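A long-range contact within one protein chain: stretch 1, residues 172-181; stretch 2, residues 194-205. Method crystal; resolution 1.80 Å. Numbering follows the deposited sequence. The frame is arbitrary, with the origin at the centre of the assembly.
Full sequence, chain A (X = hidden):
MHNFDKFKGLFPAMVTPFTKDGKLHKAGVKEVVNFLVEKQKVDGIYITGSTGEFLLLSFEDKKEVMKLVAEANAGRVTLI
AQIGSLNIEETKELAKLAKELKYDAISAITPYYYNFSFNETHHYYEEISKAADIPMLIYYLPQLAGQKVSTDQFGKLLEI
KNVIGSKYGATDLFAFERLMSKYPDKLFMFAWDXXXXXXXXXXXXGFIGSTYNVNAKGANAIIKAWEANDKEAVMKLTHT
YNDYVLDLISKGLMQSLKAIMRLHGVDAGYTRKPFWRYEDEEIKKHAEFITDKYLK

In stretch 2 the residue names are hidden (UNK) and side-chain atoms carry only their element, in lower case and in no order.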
# COMPACT_ATOMS: atom_id res chain seq x y z
N ASP A 172 9.75 -3.15 -10.00
CA ASP A 172 10.03 -4.40 -9.33
C ASP A 172 11.08 -5.14 -10.17
O ASP A 172 10.75 -5.78 -11.18
CB ASP A 172 8.73 -5.18 -9.21
CG ASP A 172 8.91 -6.52 -8.54
OD1 ASP A 172 10.06 -6.93 -8.30
OD2 ASP A 172 7.89 -7.16 -8.24
N LEU A 173 12.35 -5.06 -9.77
CA LEU A 173 13.40 -5.72 -10.52
C LEU A 173 13.50 -7.22 -10.25
O LEU A 173 14.11 -7.94 -11.03
CB LEU A 173 14.74 -5.04 -10.34
CG LEU A 173 14.71 -3.57 -10.82
CD1 LEU A 173 16.08 -3.00 -10.78
CD2 LEU A 173 14.15 -3.41 -12.21
N PHE A 174 12.85 -7.69 -9.18
CA PHE A 174 12.80 -9.13 -8.91
C PHE A 174 11.83 -9.78 -9.92
O PHE A 174 12.18 -10.75 -10.56
CB PHE A 174 12.39 -9.41 -7.45
CG PHE A 174 12.41 -10.86 -7.08
CD1 PHE A 174 13.41 -11.71 -7.54
CD2 PHE A 174 11.43 -11.39 -6.25
CE1 PHE A 174 13.44 -13.05 -7.18
CE2 PHE A 174 11.45 -12.77 -5.87
CZ PHE A 174 12.45 -13.58 -6.36
N ALA A 175 10.64 -9.21 -10.08
CA ALA A 175 9.71 -9.75 -11.08
C ALA A 175 10.35 -9.74 -12.46
O ALA A 175 10.11 -10.65 -13.25
CB ALA A 175 8.38 -8.98 -11.09
N PHE A 176 11.15 -8.71 -12.76
CA PHE A 176 11.83 -8.62 -14.04
C PHE A 176 12.79 -9.79 -14.19
O PHE A 176 12.85 -10.47 -15.22
CB PHE A 176 12.59 -7.30 -14.22
CG PHE A 176 13.29 -7.21 -15.56
CD1 PHE A 176 12.55 -7.21 -16.74
CD2 PHE A 176 14.68 -7.20 -15.64
CE1 PHE A 176 13.18 -7.17 -18.00
CE2 PHE A 176 15.33 -7.15 -16.89
CZ PHE A 176 14.57 -7.13 -18.07
N GLU A 177 13.54 -10.04 -13.12
CA GLU A 177 14.54 -11.10 -13.14
C GLU A 177 13.84 -12.44 -13.38
O GLU A 177 14.31 -13.26 -14.17
CB GLU A 177 15.34 -11.11 -11.83
CG GLU A 177 16.37 -12.24 -11.75
CD GLU A 177 15.77 -13.53 -11.21
OE1 GLU A 177 14.86 -13.47 -10.35
OE2 GLU A 177 16.19 -14.62 -11.64
N ARG A 178 12.72 -12.65 -12.69
CA ARG A 178 11.95 -13.89 -12.83
C ARG A 178 11.44 -14.09 -14.25
O ARG A 178 11.44 -15.22 -14.76
CB ARG A 178 10.76 -13.91 -11.86
CG ARG A 178 11.12 -13.90 -10.36
CD ARG A 178 11.63 -15.29 -9.87
NE ARG A 178 13.01 -15.56 -10.28
CZ ARG A 178 13.60 -16.76 -10.25
NH1 ARG A 178 12.92 -17.83 -9.81
NH2 ARG A 178 14.84 -16.89 -10.68
N LEU A 179 10.96 -13.01 -14.88
CA LEU A 179 10.50 -13.07 -16.28
C LEU A 179 11.64 -13.45 -17.22
O LEU A 179 11.47 -14.30 -18.10
CB LEU A 179 9.93 -11.72 -16.73
CG LEU A 179 8.56 -11.42 -16.12
CD1 LEU A 179 8.12 -9.95 -16.41
CD2 LEU A 179 7.53 -12.45 -16.62
N MET A 180 12.80 -12.84 -16.99
CA MET A 180 13.96 -13.10 -17.84
C MET A 180 14.40 -14.56 -17.69
O MET A 180 14.82 -15.17 -18.67
CB MET A 180 15.11 -12.15 -17.49
CG MET A 180 14.83 -10.69 -17.91
SD MET A 180 14.58 -10.44 -19.67
CE MET A 180 16.25 -10.63 -20.26
N SER A 181 14.31 -15.09 -16.48
CA SER A 181 14.67 -16.48 -16.23
C SER A 181 13.70 -17.42 -16.97
O SER A 181 14.13 -18.38 -17.62
CB SER A 181 14.65 -16.79 -14.73
OG SER A 181 15.08 -18.13 -14.51
N UNK A 194 15.30 5.05 -14.79
CA UNK A 194 16.20 5.19 -13.64
C UNK A 194 16.94 3.89 -13.25
O UNK A 194 17.76 3.88 -12.33
c UNK A 194 14.84 7.10 -12.71
c UNK A 194 15.42 5.72 -12.45
o UNK A 194 12.96 6.51 -11.31
c UNK A 194 13.68 7.44 -11.77
o UNK A 194 13.49 8.65 -11.50
N UNK A 195 16.63 2.81 -13.93
CA UNK A 195 17.24 1.53 -13.58
C UNK A 195 17.88 0.87 -14.77
O UNK A 195 18.03 -0.36 -14.80
c UNK A 195 16.21 0.61 -12.95
N UNK A 196 18.27 1.69 -15.75
CA UNK A 196 18.82 1.20 -17.01
C UNK A 196 19.91 0.14 -16.80
O UNK A 196 19.85 -0.97 -17.37
c UNK A 196 19.37 2.39 -17.84
c UNK A 196 20.77 1.30 -19.67
c UNK A 196 19.54 2.11 -19.35
c UNK A 196 19.61 3.43 -20.13
N UNK A 197 20.91 0.50 -15.99
CA UNK A 197 22.05 -0.38 -15.77
C UNK A 197 21.65 -1.65 -15.02
O UNK A 197 22.20 -2.72 -15.26
c UNK A 197 23.15 0.35 -15.03
N UNK A 198 20.67 -1.54 -14.15
CA UNK A 198 20.17 -2.72 -13.47
C UNK A 198 19.44 -3.64 -14.47
O UNK A 198 19.59 -4.87 -14.42
c UNK A 198 20.30 -1.88 -11.02
c UNK A 198 20.34 -0.39 -8.69
c UNK A 198 19.36 -2.31 -12.24
s UNK A 198 19.22 -1.30 -9.78
N UNK A 199 18.68 -3.03 -15.39
CA UNK A 199 18.04 -3.76 -16.49
C UNK A 199 19.08 -4.49 -17.35
O UNK A 199 18.93 -5.69 -17.64
N UNK A 200 20.11 -3.77 -17.79
CA UNK A 200 21.19 -4.41 -18.57
C UNK A 200 21.79 -5.60 -17.85
O UNK A 200 22.03 -6.65 -18.45
c UNK A 200 22.20 -2.86 -21.31
c UNK A 200 23.22 -1.32 -19.59
c UNK A 200 22.14 -2.32 -19.87
c UNK A 200 22.34 -3.43 -18.82
N UNK A 201 22.05 -5.42 -16.56
CA UNK A 201 22.67 -6.46 -15.73
C UNK A 201 21.83 -7.74 -15.70
O UNK A 201 22.37 -8.83 -15.62
o UNK A 201 23.90 -4.83 -14.45
c UNK A 201 23.60 -7.03 -13.44
c UNK A 201 22.96 -5.92 -14.33
N UNK A 202 20.51 -7.61 -15.80
CA UNK A 202 19.67 -8.80 -15.84
C UNK A 202 19.24 -9.21 -17.28
O UNK A 202 18.36 -10.07 -17.45
c UNK A 202 20.50 -10.24 -12.77
c UNK A 202 18.50 -8.69 -14.85
c UNK A 202 18.06 -10.08 -14.29
s UNK A 202 19.41 -11.21 -13.85
N UNK A 203 19.88 -8.62 -18.29
CA UNK A 203 19.70 -9.10 -19.68
C UNK A 203 18.86 -8.27 -20.63
O UNK A 203 18.67 -8.64 -21.78
N UNK A 204 18.31 -7.16 -20.15
CA UNK A 204 17.65 -6.20 -21.05
C UNK A 204 18.62 -5.67 -22.09
O UNK A 204 19.78 -5.36 -21.77
c UNK A 204 17.08 -5.03 -20.22
N UNK A 205 18.16 -5.53 -23.32
CA UNK A 205 19.02 -4.99 -24.36
C UNK A 205 18.36 -3.84 -25.09
O UNK A 205 19.02 -3.11 -25.88
c UNK A 205 20.29 -7.18 -24.78
c UNK A 205 21.62 -9.27 -25.35
c UNK A 205 20.65 -8.19 -25.86
c UNK A 205 19.39 -6.10 -25.36
n UNK A 205 23.04 -8.77 -25.33

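Position 194 carries three side-chain carbons, the third bearing two oxygens, an unbranched chain ending in a carboxylate; it lies out of reach of stretch 1 and is Glu194. At 195 a single carbon points toward stretch 1 and lies 4.2 Å, measured from its CB, from Leu173 CD1; a lone CB defines Ala195, the N-cap residue of the short helix that follows. Position 196 has four carbons forked at the second, touching nothing on stretch 1: Leu196. Position 197 again has one carbon, also out of reach, and is Ala197.

At 198 the side chain runs unbranched through two carbons, a sulfur and a terminal carbon. Its CB packs 3.7 Å from Leu173 CD1, whereas its end leads away from stretch 1; the thioether identifies Met198. Position 199 has no side-chain atoms and is therefore Gly199. Its carbonyl O sits 4.0 Å from Phe176 CE2, at the edge of the ring and near its plane. Position 200, with four carbons forked at the second, points away and is Leu200.

At 201 one carbon carries an oxygen and a further carbon, the branched pattern of Thr201; its OG1 donates to Ala197 O (2.8 Å), within its own helix. Position 202 repeats the sequence of two carbons, sulfur and carbon, but points toward stretch 1, with its CB 4.1 Å from Phe176 CE2 and its second carbon 3.7 Å from Glu177 CG. This is Met202, the first residue to leave helical geometry.

Position 203 lacks side-chain atoms and has a phi of 107°, where a CB would jam against the preceding carbonyl oxygen; an ideal CB would also come within 2.9 Å of Met180 CE. Both observations fit Gly203. At 204 a single carbon, CB, lies 3.9 Å from Phe176 CZ, giving Ala204. Position 205 has four carbons in a row ending in nitrogen, without contact to stretch 1: Lys205.

The contact is held by packing, with no hydrogen bonds between the stretches and 365 Å² buried in total. Leu173, Phe176 and Met180 all point toward stretch 2: Leu173 meets the start of its helix, while Phe176 reaches Gly199, Met202 and Ala204. Met202 has the largest covered area, lying against Phe176 and the aliphatic part of Glu177, whose carboxylate is engaged by Arg178. Past the end of the helix the partner is backbone rather than side chain: Met180 CE rests 3.6 Å from Met202 O and 3.5 Å from Gly203 O.

Stretch 2, residues 194-205: EALAMGLTMGAK
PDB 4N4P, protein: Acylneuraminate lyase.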